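Local coordinates for protein histidine--tRNA ligase (Staphylococcus aureus, PDB 1QE0) that joins L-histidine to its cognate tRNA at the expense of ATP, working as a homodimeric class II aminoacyl-tRNA synthetase, at residues V86-I90 / L292-G298; K160-N164 / Y249-L255; F267-M271 / T281-G285; N329-V335 / L378-I384; D342-V346 / D360-L364. One frame throughout, in Å; residues are numbered along the deposited sequence.

Contact 1: V86-I90 / L292-G298; sequences VRSYI and LLELLDG
V86 lays both of its methyls on the leucines of segment 292-298. CG1 sits 3.5 Å from CD2 of L296 and CG2 3.8 Å from CD2 of L293, the V86 and L296 side chains crossing at about a right angle. The valine can reach two leucines because CG1 stands anti to its backbone N (chi1 165°), which leaves CG2 on the other flank for L293. One turn further along helix 82-91, I90 directs CD1 at the place where the short helix 292-295 unwinds: CD1 lies 3.4 Å from the carbonyl O of L296 and 3.7 Å from CA of G298. Glycine is consistent with that close approach. L293 divides its branches, CD2 going to V86 while CD1 comes obliquely to the ring of Y89, 3.5 Å from CD2 of the tyrosine. The two segments thus join helix 82-91 to the turn that follows strand 280-290 in the catalytic domain. Polar groups are kept to the margins: D297 pairs with R51, and R87, on another side of the helix, forms salt bridges with E44 and with D10 of the second subunit. No hydrogen bond crosses between the segments, so their mutual hold rests on the fit of branched aliphatic side chains and on dispersion and hydrophobic burial.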
# COMPACT_ATOMS: atom_id res chain seq x y z
N VAL A 86 -7.89 9.71 13.56
CA VAL A 86 -8.13 10.53 14.75
C VAL A 86 -8.13 9.68 16.03
O VAL A 86 -7.55 10.06 17.05
CB VAL A 86 -9.44 11.35 14.61
CG1 VAL A 86 -9.91 11.90 15.95
CG2 VAL A 86 -9.23 12.46 13.61
N ARG A 87 -8.73 8.51 15.97
CA ARG A 87 -8.77 7.62 17.13
C ARG A 87 -7.34 7.20 17.51
O ARG A 87 -7.03 7.05 18.69
CB ARG A 87 -9.66 6.41 16.85
CG ARG A 87 -9.93 5.58 18.07
CD ARG A 87 -9.35 4.20 17.92
NE ARG A 87 -7.90 4.18 17.91
CZ ARG A 87 -7.18 3.45 17.05
NH1 ARG A 87 -7.79 2.69 16.15
NH2 ARG A 87 -5.85 3.46 17.10
N SER A 88 -6.47 7.04 16.52
CA SER A 88 -5.09 6.68 16.80
C SER A 88 -4.30 7.87 17.34
O SER A 88 -3.44 7.72 18.20
CB SER A 88 -4.41 6.14 15.55
OG SER A 88 -3.09 5.73 15.88
N TYR A 89 -4.54 9.03 16.73
CA TYR A 89 -3.90 10.28 17.10
C TYR A 89 -4.21 10.55 18.57
O TYR A 89 -3.32 10.90 19.36
CB TYR A 89 -4.43 11.41 16.20
CG TYR A 89 -4.05 12.81 16.58
CD1 TYR A 89 -3.09 13.51 15.86
CD2 TYR A 89 -4.66 13.46 17.65
CE1 TYR A 89 -2.75 14.80 16.20
CE2 TYR A 89 -4.32 14.78 18.00
CZ TYR A 89 -3.36 15.43 17.26
OH TYR A 89 -2.99 16.70 17.61
N ILE A 90 -5.46 10.38 18.95
CA ILE A 90 -5.84 10.60 20.34
C ILE A 90 -5.21 9.55 21.28
O ILE A 90 -4.43 9.88 22.19
CB ILE A 90 -7.38 10.62 20.51
CG1 ILE A 90 -7.97 11.87 19.83
CG2 ILE A 90 -7.73 10.60 21.98
CD1 ILE A 90 -9.44 11.78 19.44
N LEU A 292 -13.79 18.08 14.93
CA LEU A 292 -13.77 16.65 14.68
C LEU A 292 -13.13 15.90 15.84
O LEU A 292 -13.76 15.03 16.45
CB LEU A 292 -13.01 16.39 13.38
CG LEU A 292 -12.70 14.96 12.92
CD1 LEU A 292 -13.95 14.10 12.87
CD2 LEU A 292 -12.04 15.02 11.57
N LEU A 293 -11.92 16.31 16.21
CA LEU A 293 -11.18 15.67 17.28
C LEU A 293 -11.93 15.57 18.62
O LEU A 293 -11.85 14.56 19.31
CB LEU A 293 -9.85 16.41 17.48
CG LEU A 293 -8.61 16.16 16.62
CD1 LEU A 293 -7.80 14.99 17.17
CD2 LEU A 293 -8.98 15.94 15.18
N GLU A 294 -12.70 16.60 18.94
CA GLU A 294 -13.46 16.68 20.18
C GLU A 294 -14.66 15.74 20.19
O GLU A 294 -15.07 15.26 21.23
CB GLU A 294 -13.89 18.11 20.41
CG GLU A 294 -13.11 19.09 19.55
CD GLU A 294 -13.22 20.50 20.03
OE1 GLU A 294 -14.01 21.29 19.47
OE2 GLU A 294 -12.53 20.81 21.00
N LEU A 295 -15.23 15.48 19.03
CA LEU A 295 -16.33 14.55 18.96
C LEU A 295 -15.73 13.16 19.22
O LEU A 295 -16.41 12.27 19.71
CB LEU A 295 -17.01 14.59 17.59
CG LEU A 295 -17.57 15.94 17.16
CD1 LEU A 295 -18.31 15.81 15.89
CD2 LEU A 295 -18.49 16.49 18.19
N LEU A 296 -14.46 12.96 18.89
CA LEU A 296 -13.82 11.68 19.17
C LEU A 296 -13.14 11.62 20.56
O LEU A 296 -12.35 10.72 20.83
CB LEU A 296 -12.82 11.35 18.07
CG LEU A 296 -13.43 10.82 16.77
CD1 LEU A 296 -14.83 10.39 17.04
CD2 LEU A 296 -13.43 11.83 15.66
N ASP A 297 -13.49 12.56 21.45
CA ASP A 297 -12.92 12.69 22.79
C ASP A 297 -11.46 13.14 22.76
O ASP A 297 -10.63 12.58 23.47
CB ASP A 297 -13.00 11.38 23.58
CG ASP A 297 -14.40 10.80 23.64
OD1 ASP A 297 -14.50 9.65 24.09
OD2 ASP A 297 -15.39 11.45 23.24
N GLY A 298 -11.13 14.15 21.96
CA GLY A 298 -9.75 14.59 21.88
C GLY A 298 -9.63 16.09 21.96
O GLY A 298 -10.66 16.76 22.09

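Contact 2: K160-N164 / Y249-L255. Unlike the reference sequence in segment 249-255: T250 (reference Ile).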
# COMPACT_ATOMS: atom_id res chain seq x y z
N LYS A 160 -9.58 19.82 -12.75
CA LYS A 160 -10.19 21.10 -12.46
C LYS A 160 -10.45 21.17 -10.96
O LYS A 160 -11.31 20.46 -10.43
CB LYS A 160 -11.45 21.20 -13.33
CG LYS A 160 -12.72 21.77 -12.77
CD LYS A 160 -13.85 21.16 -13.61
CE LYS A 160 -14.55 22.15 -14.54
NZ LYS A 160 -13.78 22.61 -15.74
N LEU A 161 -9.59 21.93 -10.28
CA LEU A 161 -9.64 22.11 -8.83
C LEU A 161 -10.69 23.16 -8.48
O LEU A 161 -10.67 24.26 -9.01
CB LEU A 161 -8.24 22.51 -8.30
CG LEU A 161 -7.87 22.83 -6.84
CD1 LEU A 161 -9.06 22.80 -5.94
CD2 LEU A 161 -6.83 21.87 -6.33
N VAL A 162 -11.58 22.80 -7.58
CA VAL A 162 -12.66 23.65 -7.15
C VAL A 162 -12.57 23.82 -5.64
O VAL A 162 -12.55 22.83 -4.91
CB VAL A 162 -13.97 22.99 -7.53
CG1 VAL A 162 -15.13 23.83 -7.10
CG2 VAL A 162 -14.01 22.73 -9.01
N ILE A 163 -12.51 25.07 -5.19
CA ILE A 163 -12.39 25.40 -3.76
C ILE A 163 -13.49 26.35 -3.29
O ILE A 163 -14.19 26.94 -4.08
CB ILE A 163 -11.05 26.07 -3.46
CG1 ILE A 163 -10.99 27.41 -4.15
CG2 ILE A 163 -9.89 25.23 -3.98
CD1 ILE A 163 -9.70 28.14 -3.87
N ASN A 164 -13.61 26.49 -1.98
CA ASN A 164 -14.59 27.35 -1.33
C ASN A 164 -14.18 27.45 0.14
O ASN A 164 -13.29 26.73 0.62
CB ASN A 164 -16.02 26.78 -1.44
CG ASN A 164 -17.08 27.72 -0.81
OD1 ASN A 164 -18.09 27.29 -0.21
ND2 ASN A 164 -16.82 29.01 -0.92
N TYR A 249 -7.72 27.32 -10.15
CA TYR A 249 -8.82 26.88 -9.33
C TYR A 249 -10.12 27.60 -9.67
O TYR A 249 -10.12 28.73 -10.14
CB TYR A 249 -8.50 27.17 -7.88
CG TYR A 249 -8.41 28.63 -7.61
CD1 TYR A 249 -9.55 29.36 -7.32
CD2 TYR A 249 -7.19 29.29 -7.65
CE1 TYR A 249 -9.48 30.73 -7.08
CE2 TYR A 249 -7.10 30.66 -7.41
CZ TYR A 249 -8.26 31.37 -7.13
OH TYR A 249 -8.21 32.73 -6.87
N THR A 250 -11.22 26.96 -9.31
CA THR A 250 -12.53 27.51 -9.56
C THR A 250 -13.17 27.65 -8.18
O THR A 250 -13.16 26.71 -7.39
CB THR A 250 -13.40 26.55 -10.46
OG1 THR A 250 -12.58 25.84 -11.40
CG2 THR A 250 -14.43 27.36 -11.25
N GLU A 251 -13.70 28.83 -7.89
CA GLU A 251 -14.37 29.05 -6.62
C GLU A 251 -15.84 28.68 -6.74
O GLU A 251 -16.58 29.32 -7.44
CB GLU A 251 -14.25 30.50 -6.22
CG GLU A 251 -12.85 31.01 -6.33
CD GLU A 251 -12.70 32.36 -5.69
OE1 GLU A 251 -13.25 32.55 -4.59
OE2 GLU A 251 -12.04 33.23 -6.28
N ASP A 252 -16.28 27.64 -6.09
CA ASP A 252 -17.67 27.30 -6.21
C ASP A 252 -18.33 27.60 -4.91
O ASP A 252 -18.41 26.73 -4.05
CB ASP A 252 -17.82 25.82 -6.55
CG ASP A 252 -19.26 25.35 -6.62
OD1 ASP A 252 -20.21 26.16 -6.48
OD2 ASP A 252 -19.44 24.13 -6.81
N PRO A 253 -18.88 28.80 -4.76
CA PRO A 253 -19.56 29.26 -3.55
C PRO A 253 -20.46 28.21 -2.94
O PRO A 253 -20.58 28.15 -1.73
CB PRO A 253 -20.38 30.43 -4.04
CG PRO A 253 -19.49 31.01 -5.07
CD PRO A 253 -19.01 29.80 -5.84
N ASN A 254 -21.04 27.35 -3.78
CA ASN A 254 -21.96 26.31 -3.35
C ASN A 254 -21.30 25.00 -2.92
O ASN A 254 -21.99 24.01 -2.62
CB ASN A 254 -22.96 26.02 -4.47
CG ASN A 254 -23.57 27.29 -5.03
OD1 ASN A 254 -23.26 27.71 -6.17
ND2 ASN A 254 -24.38 27.96 -4.22
N LEU A 255 -19.98 24.99 -2.89
CA LEU A 255 -19.24 23.81 -2.50
C LEU A 255 -19.01 24.01 -1.03
O LEU A 255 -18.00 24.59 -0.63
CB LEU A 255 -17.90 23.70 -3.24
CG LEU A 255 -16.91 22.67 -2.71
CD1 LEU A 255 -17.50 21.28 -2.65
CD2 LEU A 255 -15.71 22.70 -3.59
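The ring of Y249 is met obliquely by I163, whose CD1 comes 3.7 Å from CD1 of the tyrosine, while CG of E251 lies in the ring plane at an edge. Y249 carries its ring between the backbone N and carbonyl carbon (chi1 65°), and I163 does the same with CG1 (chi1 66°); the two side chains cross obliquely. A short parallel bridge adds strand 250-251 to strand 159-165 of the catalytic-domain sheet. L161 O accepts from T250 N at 2.8 Å, T250 O from I163 N at 2.8 Å, and I163 O from D252 N at 3.0 Å. V162 occupies the other face, with CG1 at 3.4 Å from CB of D252 and 3.7 Å from CD2 of L255; beta-branched valine and isoleucine suit an extended strand. The chain then bends in a type I turn from D252 to L255, where D252 OD1 accepts from N254 N in an Asx turn and so ties the turn to its own first residue. E251 turns to Y235 and K239 of helix 231-245, and K160 to D272. The pairing is carried by main-chain N-H and C=O groups, while the apolar contacts add I163 with Y249 on one side and V162 on the other, where CD2 of L255 packs the returning turn against the valine.

Contact 3: F267-M271 / T281-G285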
# COMPACT_ATOMS: atom_id res chain seq x y z
N PHE A 267 -12.50 21.75 -0.88
CA PHE A 267 -12.14 21.60 -2.27
C PHE A 267 -12.55 20.26 -2.83
O PHE A 267 -12.93 19.34 -2.09
CB PHE A 267 -10.64 21.85 -2.49
CG PHE A 267 -9.77 20.73 -2.03
CD1 PHE A 267 -9.39 20.64 -0.69
CD2 PHE A 267 -9.37 19.74 -2.93
CE1 PHE A 267 -8.63 19.56 -0.25
CE2 PHE A 267 -8.60 18.65 -2.50
CZ PHE A 267 -8.24 18.56 -1.16
N GLU A 268 -12.47 20.16 -4.16
CA GLU A 268 -12.83 18.98 -4.89
C GLU A 268 -12.02 19.07 -6.15
O GLU A 268 -11.89 20.16 -6.70
CB GLU A 268 -14.29 19.03 -5.22
CG GLU A 268 -14.99 17.86 -4.63
CD GLU A 268 -16.48 17.91 -4.82
OE1 GLU A 268 -17.19 17.54 -3.85
OE2 GLU A 268 -16.95 18.28 -5.93
N LEU A 269 -11.35 17.98 -6.53
CA LEU A 269 -10.54 17.95 -7.75
C LEU A 269 -11.45 17.26 -8.72
O LEU A 269 -12.09 16.25 -8.36
CB LEU A 269 -9.28 17.11 -7.59
CG LEU A 269 -8.05 17.56 -8.39
CD1 LEU A 269 -7.00 16.52 -8.43
CD2 LEU A 269 -8.40 17.89 -9.78
N MET A 270 -11.59 17.80 -9.91
CA MET A 270 -12.46 17.14 -10.86
C MET A 270 -11.88 16.93 -12.24
O MET A 270 -10.91 17.57 -12.65
CB MET A 270 -13.87 17.75 -10.89
CG MET A 270 -14.09 18.95 -9.99
SD MET A 270 -15.83 19.19 -9.63
CE MET A 270 -16.15 17.72 -8.73
N MET A 271 -12.40 15.87 -12.84
CA MET A 271 -12.02 15.38 -14.15
C MET A 271 -13.15 15.63 -15.10
O MET A 271 -14.31 15.25 -14.85
CB MET A 271 -11.75 13.87 -14.04
CG MET A 271 -11.88 13.02 -15.31
SD MET A 271 -10.31 12.69 -16.17
CE MET A 271 -9.14 12.99 -14.91
N THR A 281 -16.57 13.98 -13.22
CA THR A 281 -16.36 13.13 -12.05
C THR A 281 -15.45 13.82 -11.06
O THR A 281 -14.55 14.59 -11.43
CB THR A 281 -15.73 11.72 -12.41
OG1 THR A 281 -16.67 10.96 -13.17
CG2 THR A 281 -15.43 10.90 -11.15
N THR A 282 -15.73 13.56 -9.80
CA THR A 282 -14.94 14.09 -8.73
C THR A 282 -13.91 13.02 -8.48
O THR A 282 -14.25 11.87 -8.21
CB THR A 282 -15.77 14.21 -7.49
OG1 THR A 282 -17.02 14.80 -7.84
CG2 THR A 282 -15.07 15.07 -6.48
N LEU A 283 -12.65 13.37 -8.66
CA LEU A 283 -11.58 12.44 -8.44
C LEU A 283 -11.20 12.35 -6.93
O LEU A 283 -11.05 11.25 -6.36
CB LEU A 283 -10.39 12.91 -9.28
CG LEU A 283 -10.00 12.12 -10.52
CD1 LEU A 283 -11.19 11.47 -11.11
CD2 LEU A 283 -9.33 13.03 -11.50
N CYS A 284 -11.12 13.52 -6.30
CA CYS A 284 -10.73 13.66 -4.90
C CYS A 284 -11.47 14.80 -4.22
O CYS A 284 -11.98 15.69 -4.87
CB CYS A 284 -9.24 13.96 -4.87
SG CYS A 284 -8.67 14.45 -3.28
N GLY A 285 -11.47 14.79 -2.89
CA GLY A 285 -12.14 15.84 -2.13
C GLY A 285 -11.68 15.94 -0.67
O GLY A 285 -11.18 14.96 -0.10
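E268 and T282 cross obliquely on one face of an antiparallel beta hairpin, strands 265-272 and 280-290 of the catalytic-domain sheet. The methyl CG2 of T282 touches CG of E268 at 3.3 Å, the aliphatic part of the glutamate, whose chain runs extended beyond CG. M270 lies beside T282 and points the same way, bent at its third torsion (chi3 65°) so that the terminal methyl CE reaches the threonine. M271, on the opposite face, crosses L283 of the bulge obliquely, CE of the methionine meeting CD2 of L283 at 3.4 Å; a flexible, unbranched methionine can fold over a leucine in this way. Further along, C284 sets its SG anti to the backbone N (chi1 169°), placing the sulfur obliquely beside the ring of F267, 5.5 Å from the centroid, under helix 137-153. The strands do not keep one register. L283 and C284 both lie opposite L269, a classic beta bulge, and G285 faces E268 in a non-hydrogen-bonded pair, CA to CA 4.2 Å. At the bulge L269 accepts from L283 N through its O and donates through its N to C284 O, each at 2.9 Å.

Contact 4: N329-V335 / L378-I384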
# COMPACT_ATOMS: atom_id res chain seq x y z
N ASN A 329 7.40 -8.18 -17.43
CA ASN A 329 7.97 -9.09 -18.42
C ASN A 329 9.07 -9.92 -17.80
O ASN A 329 9.88 -9.40 -17.05
CB ASN A 329 8.63 -8.26 -19.53
CG ASN A 329 7.84 -8.26 -20.81
OD1 ASN A 329 6.60 -8.26 -20.80
ND2 ASN A 329 8.54 -8.24 -21.94
N LEU A 330 9.14 -11.19 -18.15
CA LEU A 330 10.18 -12.07 -17.64
C LEU A 330 11.43 -11.76 -18.46
O LEU A 330 11.35 -11.58 -19.66
CB LEU A 330 9.78 -13.52 -17.91
CG LEU A 330 10.21 -14.63 -16.97
CD1 LEU A 330 9.68 -14.36 -15.57
CD2 LEU A 330 9.66 -15.94 -17.44
N ASP A 331 12.58 -11.68 -17.82
CA ASP A 331 13.83 -11.42 -18.54
C ASP A 331 14.36 -12.59 -19.34
O ASP A 331 14.87 -12.40 -20.41
CB ASP A 331 14.96 -11.04 -17.59
CG ASP A 331 15.05 -9.60 -17.36
OD1 ASP A 331 14.55 -9.15 -16.31
OD2 ASP A 331 15.65 -8.91 -18.23
N LEU A 332 14.24 -13.81 -18.83
CA LEU A 332 14.79 -14.97 -19.50
C LEU A 332 13.98 -16.20 -19.27
O LEU A 332 13.73 -16.53 -18.11
CB LEU A 332 16.16 -15.27 -18.90
CG LEU A 332 17.24 -15.98 -19.72
CD1 LEU A 332 18.14 -16.73 -18.76
CD2 LEU A 332 16.67 -16.93 -20.76
N PHE A 333 13.57 -16.88 -20.34
CA PHE A 333 12.86 -18.13 -20.15
C PHE A 333 13.79 -19.26 -20.62
O PHE A 333 14.40 -19.17 -21.71
CB PHE A 333 11.52 -18.17 -20.85
CG PHE A 333 10.67 -19.35 -20.44
CD1 PHE A 333 9.81 -19.26 -19.38
CD2 PHE A 333 10.74 -20.56 -21.14
CE1 PHE A 333 9.03 -20.33 -19.01
CE2 PHE A 333 9.95 -21.65 -20.76
CZ PHE A 333 9.10 -21.54 -19.70
N ILE A 334 13.99 -20.25 -19.74
CA ILE A 334 14.87 -21.38 -20.01
C ILE A 334 14.14 -22.60 -20.57
O ILE A 334 13.25 -23.15 -19.90
CB ILE A 334 15.65 -21.75 -18.74
CG1 ILE A 334 16.51 -20.56 -18.31
CG2 ILE A 334 16.52 -22.94 -18.96
CD1 ILE A 334 17.10 -20.71 -16.94
N VAL A 335 14.49 -22.95 -21.81
CA VAL A 335 13.96 -24.08 -22.56
C VAL A 335 15.01 -25.15 -22.45
O VAL A 335 16.16 -24.92 -22.84
CB VAL A 335 13.84 -23.74 -24.03
CG1 VAL A 335 13.41 -24.97 -24.83
CG2 VAL A 335 12.89 -22.57 -24.21
N LEU A 378 4.69 -15.60 -21.17
CA LEU A 378 5.23 -14.92 -20.00
C LEU A 378 5.92 -13.59 -20.34
O LEU A 378 6.35 -12.87 -19.45
CB LEU A 378 6.27 -15.83 -19.36
CG LEU A 378 5.78 -16.87 -18.37
CD1 LEU A 378 4.38 -17.28 -18.63
CD2 LEU A 378 6.71 -18.03 -18.44
N GLY A 379 6.06 -13.28 -21.63
CA GLY A 379 6.73 -12.05 -22.00
C GLY A 379 8.26 -12.10 -21.91
O GLY A 379 8.93 -11.05 -21.88
N ALA A 380 8.84 -13.31 -21.91
CA ALA A 380 10.28 -13.51 -21.86
C ALA A 380 10.99 -12.67 -22.91
O ALA A 380 10.87 -12.94 -24.10
CB ALA A 380 10.60 -14.94 -22.11
N LYS A 381 11.72 -11.64 -22.48
CA LYS A 381 12.43 -10.80 -23.43
C LYS A 381 13.40 -11.65 -24.20
O LYS A 381 13.59 -11.43 -25.38
CB LYS A 381 13.23 -9.71 -22.73
CG LYS A 381 12.44 -8.59 -22.13
CD LYS A 381 13.40 -7.75 -21.36
CE LYS A 381 12.73 -6.58 -20.69
NZ LYS A 381 13.79 -5.62 -20.18
N PHE A 382 14.04 -12.59 -23.52
CA PHE A 382 15.00 -13.48 -24.16
C PHE A 382 14.67 -14.91 -23.86
O PHE A 382 13.87 -15.18 -22.98
CB PHE A 382 16.40 -13.21 -23.66
CG PHE A 382 16.83 -11.82 -23.90
CD1 PHE A 382 17.60 -11.51 -24.99
CD2 PHE A 382 16.37 -10.81 -23.08
CE1 PHE A 382 17.91 -10.19 -25.27
CE2 PHE A 382 16.67 -9.51 -23.35
CZ PHE A 382 17.44 -9.19 -24.45
N THR A 383 15.34 -15.81 -24.57
CA THR A 383 15.13 -17.23 -24.42
C THR A 383 16.45 -17.96 -24.63
O THR A 383 17.41 -17.39 -25.14
CB THR A 383 14.09 -17.69 -25.45
OG1 THR A 383 12.79 -17.67 -24.85
CG2 THR A 383 14.36 -19.06 -25.97
N ILE A 384 16.53 -19.17 -24.08
CA ILE A 384 17.68 -20.04 -24.27
C ILE A 384 17.17 -21.49 -24.24
O ILE A 384 16.16 -21.78 -23.56
CB ILE A 384 18.80 -19.87 -23.21
CG1 ILE A 384 18.30 -20.20 -21.84
CG2 ILE A 384 19.40 -18.50 -23.27
CD1 ILE A 384 19.42 -20.24 -20.86
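Two neighbouring parallel strands inside the five-stranded sheet of the anticodon-binding domain, 332-336 and 382-386, meet here with the loops leading into them. L330 O accepts from K381 N at 2.8 Å, and the exchange continues through F382 N to D331 O, F333 N to F382 O and I384 N to F333 O. It runs on to V335 N, which donates to I384 O at 2.7 Å. I384 lies among aliphatic neighbours: its CG1 stands between the backbone N and the carbonyl carbon (chi1 62°), which brings it to 3.8 Å from CD2 of L332, while CD1 runs alongside CG1 of I334. In this mixed sheet L332 and I334 lie under helix 338-353, while F382 on the same face meets F418 edge-to-face. On the other face F333 rests CB on CB of A380 at 3.6 Å, the small alanine letting the two CB atoms meet, and CE1 of the ring meets CD2 of L378 obliquely. CD2 of L330 comes to the ring edge in its plane. G379, at positive phi, ends helix 368-377 in a Schellman motif, a backbone shape that favours glycine. D331 and K381 run side by side, their charged atoms OD2 and NZ 4.3 Å apart, beyond a salt bridge.

Contact 5: D342-V346 / D360-L364; sequences DRYAV and DKDYL
The charged interaction is a salt bridge between K361 and D342: NZ gives a hydrogen bond of 2.8 Å to OD2, which accepts through its syn lone pair. The two side chains cross at about a right angle. D342 reaches out with CG anti to its backbone N (chi1 -179°), whereas K361 starts from between its backbone N and carbonyl carbon and bends twice near its end, at chi3 and chi4, which curls the ammonium round to the aspartate. Among other polar contacts, OD2 of D342 is also hydrogen-bonded to T336 OG1, and the lysine NZ has a second, weak bond to D362 O at 3.2 Å. Helix 338-353 and strand 359-361 belong to a beta-alpha-beta unit that starts with strand 332-336, so the lysine spans from strand 359-361 to the helix crossing over the sheet. Apolar contact comes from the last methylene of the same lysine: CE lies 3.5 Å from CB of A345, whose small methyl lets the chain pass close to the helix, and 4.4 Å from CG2 of V346. D360 pairs with R353 and with K103 of the second subunit, while Y363 OH is hydrogen-bonded to E142 of that subunit.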
# COMPACT_ATOMS: atom_id res chain seq x y z
N ASP A 342 17.81 -30.22 -18.08
CA ASP A 342 16.78 -29.71 -17.20
C ASP A 342 17.19 -29.53 -15.74
O ASP A 342 16.75 -28.59 -15.08
CB ASP A 342 15.56 -30.59 -17.22
CG ASP A 342 14.49 -30.05 -16.34
OD1 ASP A 342 14.30 -30.62 -15.24
OD2 ASP A 342 13.90 -29.00 -16.71
N ARG A 343 17.96 -30.47 -15.22
CA ARG A 343 18.40 -30.38 -13.84
C ARG A 343 19.42 -29.29 -13.69
O ARG A 343 19.61 -28.80 -12.59
CB ARG A 343 18.93 -31.73 -13.36
CG ARG A 343 17.81 -32.74 -13.18
CD ARG A 343 18.29 -33.95 -12.43
NE ARG A 343 19.02 -34.85 -13.31
CZ ARG A 343 18.49 -35.92 -13.89
NH1 ARG A 343 19.25 -36.68 -14.67
NH2 ARG A 343 17.21 -36.24 -13.68
N TYR A 344 20.01 -28.87 -14.80
CA TYR A 344 20.98 -27.79 -14.80
C TYR A 344 20.24 -26.46 -14.77
O TYR A 344 20.73 -25.48 -14.22
CB TYR A 344 21.82 -27.83 -16.05
CG TYR A 344 22.78 -26.68 -16.12
CD1 TYR A 344 23.98 -26.72 -15.45
CD2 TYR A 344 22.47 -25.53 -16.85
CE1 TYR A 344 24.84 -25.67 -15.50
CE2 TYR A 344 23.32 -24.46 -16.91
CZ TYR A 344 24.50 -24.55 -16.23
OH TYR A 344 25.41 -23.53 -16.34
N ALA A 345 19.10 -26.42 -15.44
CA ALA A 345 18.27 -25.25 -15.50
C ALA A 345 17.83 -24.89 -14.11
O ALA A 345 17.56 -23.72 -13.87
CB ALA A 345 17.07 -25.53 -16.34
N VAL A 346 17.72 -25.88 -13.22
CA VAL A 346 17.31 -25.65 -11.82
C VAL A 346 18.33 -24.84 -11.04
O VAL A 346 17.97 -23.85 -10.43
CB VAL A 346 16.94 -26.96 -11.05
CG1 VAL A 346 16.60 -26.65 -9.61
CG2 VAL A 346 15.71 -27.60 -11.68
N ASP A 360 12.49 -17.93 -15.62
CA ASP A 360 11.56 -19.01 -15.36
C ASP A 360 11.82 -20.06 -16.36
O ASP A 360 12.39 -19.79 -17.40
CB ASP A 360 10.11 -18.58 -15.41
CG ASP A 360 9.28 -19.29 -14.38
OD1 ASP A 360 8.04 -19.14 -14.35
OD2 ASP A 360 9.88 -20.04 -13.58
N LYS A 361 11.54 -21.30 -15.99
CA LYS A 361 11.79 -22.43 -16.86
C LYS A 361 10.47 -23.15 -17.09
O LYS A 361 9.41 -22.63 -16.76
CB LYS A 361 12.83 -23.35 -16.23
CG LYS A 361 12.37 -24.09 -14.98
CD LYS A 361 13.44 -25.00 -14.38
CE LYS A 361 13.77 -26.13 -15.31
NZ LYS A 361 12.56 -26.89 -15.55
N ASP A 362 10.54 -24.34 -17.67
CA ASP A 362 9.32 -25.09 -17.94
C ASP A 362 9.07 -26.31 -17.07
O ASP A 362 9.80 -27.31 -17.12
CB ASP A 362 9.28 -25.51 -19.41
CG ASP A 362 8.10 -26.39 -19.73
OD1 ASP A 362 8.36 -27.55 -20.11
OD2 ASP A 362 6.93 -25.92 -19.58
N TYR A 363 8.07 -26.18 -16.21
CA TYR A 363 7.65 -27.29 -15.37
C TYR A 363 6.67 -27.94 -16.36
O TYR A 363 6.78 -27.67 -17.55
CB TYR A 363 7.01 -26.70 -14.14
CG TYR A 363 8.03 -25.84 -13.40
CD1 TYR A 363 9.16 -26.41 -12.84
CD2 TYR A 363 7.90 -24.45 -13.32
CE1 TYR A 363 10.14 -25.64 -12.23
CE2 TYR A 363 8.88 -23.67 -12.71
CZ TYR A 363 10.00 -24.28 -12.17
OH TYR A 363 11.01 -23.55 -11.62
N LEU A 364 5.76 -28.83 -15.99
CA LEU A 364 4.87 -29.35 -17.07
C LEU A 364 5.49 -30.15 -18.27
O LEU A 364 4.76 -30.65 -19.12
CB LEU A 364 4.00 -28.21 -17.67
CG LEU A 364 2.51 -28.02 -17.35
CD1 LEU A 364 2.26 -27.66 -15.92
CD2 LEU A 364 2.01 -26.93 -18.22

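In the fold
Following the chain from the N terminus, contact 1 opens first, at helix 82-91, and closes a long loop only at residues 292-298. Within that loop contacts 2 and 3 come one after the other: contact 2 brings strand 250-251 back to strand 159-165, and contact 3 closes the short hairpin of 265-272 and 280-290. Strands 159-165 and 265-272 are neighbours, so contacts 2 and 3 share the catalytic sheet, with centres about 10 Å apart. The anticodon-binding domain follows in series. Contact 4 joins strands 332-336 and 382-386, and contact 5 lies within its loop, setting helix 338-353 against strand 359-361; their centres are about 12 Å apart, whereas contacts 1 and 4 lie about 53 Å apart between centres.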